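Local coordinates for RidA family protein (Psychrobacter sp. MES7-P7E, PDB 6L8P) that probably hydrolyses reactive enamine and imine intermediates to keto acids and ammonia, as a trimeric RidA family deaminase of a cold-adapted Antarctic bacterium, at residues V93-S98 / I139-Y144. The protein carries 1 engineered substitution. Numbering follows the deposited sequence.
Sequences VKFNVS and IESILY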
# COMPACT_ATOMS: atom_id res chain seq x y z
N VAL A 93 -6.64 -0.37 -11.64
CA VAL A 93 -7.74 -0.40 -10.67
C VAL A 93 -7.39 0.32 -9.39
O VAL A 93 -8.33 0.77 -8.69
CB VAL A 93 -8.18 -1.85 -10.38
CG1 VAL A 93 -8.78 -2.49 -11.67
CG2 VAL A 93 -7.10 -2.72 -9.76
N LYS A 94 -6.10 0.49 -9.07
CA LYS A 94 -5.75 1.18 -7.82
C LYS A 94 -4.40 1.87 -8.03
O LYS A 94 -3.47 1.24 -8.54
CB LYS A 94 -5.68 0.20 -6.63
CG LYS A 94 -5.09 0.74 -5.32
CD LYS A 94 -6.03 1.70 -4.65
CE LYS A 94 -5.43 2.28 -3.33
NZ LYS A 94 -4.97 1.18 -2.36
N PHE A 95 -4.33 3.14 -7.66
CA PHE A 95 -3.07 3.88 -7.55
C PHE A 95 -2.80 4.19 -6.08
O PHE A 95 -3.70 4.57 -5.33
CB PHE A 95 -3.16 5.22 -8.29
CG PHE A 95 -3.00 5.15 -9.77
CD1 PHE A 95 -1.87 4.56 -10.35
CD2 PHE A 95 -3.98 5.72 -10.60
CE1 PHE A 95 -1.72 4.54 -11.73
CE2 PHE A 95 -3.83 5.73 -11.99
CZ PHE A 95 -2.70 5.12 -12.56
N ASN A 96 -1.53 4.13 -5.68
CA ASN A 96 -1.12 4.60 -4.35
C ASN A 96 -0.12 5.71 -4.57
O ASN A 96 0.95 5.47 -5.15
CB ASN A 96 -0.52 3.47 -3.53
CG ASN A 96 -0.49 3.77 -2.08
OD1 ASN A 96 0.54 4.14 -1.53
ND2 ASN A 96 -1.64 3.61 -1.43
N VAL A 97 -0.44 6.91 -4.12
CA VAL A 97 0.39 8.08 -4.38
C VAL A 97 1.09 8.51 -3.10
O VAL A 97 0.44 8.70 -2.06
CB VAL A 97 -0.46 9.25 -4.89
CG1 VAL A 97 0.42 10.46 -5.15
CG2 VAL A 97 -1.24 8.83 -6.18
N SER A 98 2.42 8.70 -3.18
CA SER A 98 3.19 9.27 -2.08
C SER A 98 3.78 10.59 -2.56
O SER A 98 4.48 10.63 -3.57
CB SER A 98 4.31 8.31 -1.67
OG SER A 98 3.79 7.01 -1.37
N ILE A 139 4.38 6.78 -7.43
CA ILE A 139 3.05 6.21 -7.62
C ILE A 139 3.21 4.73 -7.89
O ILE A 139 3.99 4.34 -8.77
CB ILE A 139 2.29 6.90 -8.76
CG1 ILE A 139 2.15 8.40 -8.46
CG2 ILE A 139 0.92 6.20 -8.97
CD1 ILE A 139 1.31 9.19 -9.52
N GLU A 140 2.47 3.90 -7.13
CA GLU A 140 2.37 2.45 -7.32
C GLU A 140 1.05 2.14 -7.99
O GLU A 140 0.08 2.89 -7.80
CB GLU A 140 2.37 1.73 -6.00
CG GLU A 140 3.51 2.03 -5.10
CD GLU A 140 3.07 1.79 -3.66
OE1 GLU A 140 2.67 0.64 -3.32
OE2 GLU A 140 3.11 2.75 -2.84
N SER A 141 0.98 1.03 -8.72
CA SER A 141 -0.24 0.75 -9.48
C SER A 141 -0.58 -0.73 -9.41
O SER A 141 0.31 -1.57 -9.37
CB SER A 141 -0.07 1.08 -10.97
OG SER A 141 0.59 2.30 -11.13
N ILE A 142 -1.88 -1.04 -9.45
CA ILE A 142 -2.36 -2.40 -9.64
C ILE A 142 -3.30 -2.35 -10.83
O ILE A 142 -4.17 -1.46 -10.89
CB ILE A 142 -3.11 -2.94 -8.41
CG1 ILE A 142 -2.13 -2.98 -7.21
CG2 ILE A 142 -3.67 -4.37 -8.71
CD1 ILE A 142 -2.79 -3.41 -5.85
N LEU A 143 -3.08 -3.26 -11.79
CA LEU A 143 -3.90 -3.42 -12.99
C LEU A 143 -4.75 -4.67 -12.90
O LEU A 143 -4.35 -5.68 -12.32
CB LEU A 143 -3.05 -3.57 -14.27
CG LEU A 143 -2.45 -2.30 -14.85
CD1 LEU A 143 -1.59 -1.52 -13.93
CD2 LEU A 143 -1.64 -2.70 -16.10
N TYR A 144 -5.91 -4.61 -13.57
CA TYR A 144 -6.65 -5.81 -13.94
C TYR A 144 -6.89 -5.72 -15.44
O TYR A 144 -7.61 -4.83 -15.91
CB TYR A 144 -7.95 -5.92 -13.13
CG TYR A 144 -8.64 -7.24 -13.36
CD1 TYR A 144 -9.50 -7.40 -14.43
CD2 TYR A 144 -8.41 -8.32 -12.52
CE1 TYR A 144 -10.13 -8.61 -14.66
CE2 TYR A 144 -9.04 -9.53 -12.74
CZ TYR A 144 -9.89 -9.67 -13.81
OH TYR A 144 -10.52 -10.88 -14.03
O HOH W 1 3.55 5.31 -3.44
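F95 lays its ring against two side chains of the neighbouring strand: CG2 of I139 meets CD1 obliquely at 3.5 Å, and OG of S141 lies at the ring edge, 3.3 Å from CE1. CG anti to the carbonyl carbon and beside the backbone N (chi1 -79°) carries the ring back toward the strand, so that its CD1-CE1 side touches both, while F112 meets it at a steep angle. Cutting F95 back to an alanine is likely to take away the ring contact of I139 CG2 and S141 OG and leave a gap beside F112 of helix 105-115. V97 continues this buried face, its CG2 lying alongside CG1 of I139, which also packs on helix 67-84. On the other face N96 and E140 run side by side, amide and carboxylate planes 59° apart. Their OD1 and OE2, both acceptors, approach to 3.2 Å without bonding; a water links OE2 to S98 OG and the carbonyl of N96. The salt bridges here run between chains, E140 OE1 to K94 of the third subunit and K94 NZ to E140 of the second, so this face lines the subunit interface. Between the backbones, N96 and E140 exchange N-H...O bonds of 2.9 Å, and I142 N donates to K94 O. I142 O is gripped twice, by V93 N at 2.8 Å and, in a longer bond, by K94 N at 3.3 Å. Two residues thus face one, a classic beta bulge, beside which V93 CG2 touches I142 CG2 at 3.9 Å. The antiparallel pair joins strands 92-99 and 137-144 within the mixed sheet, whose helices pack on one side and neighbouring subunits on the other, as in the trimeric RidA (YjgF/YER057c/UK114) fold.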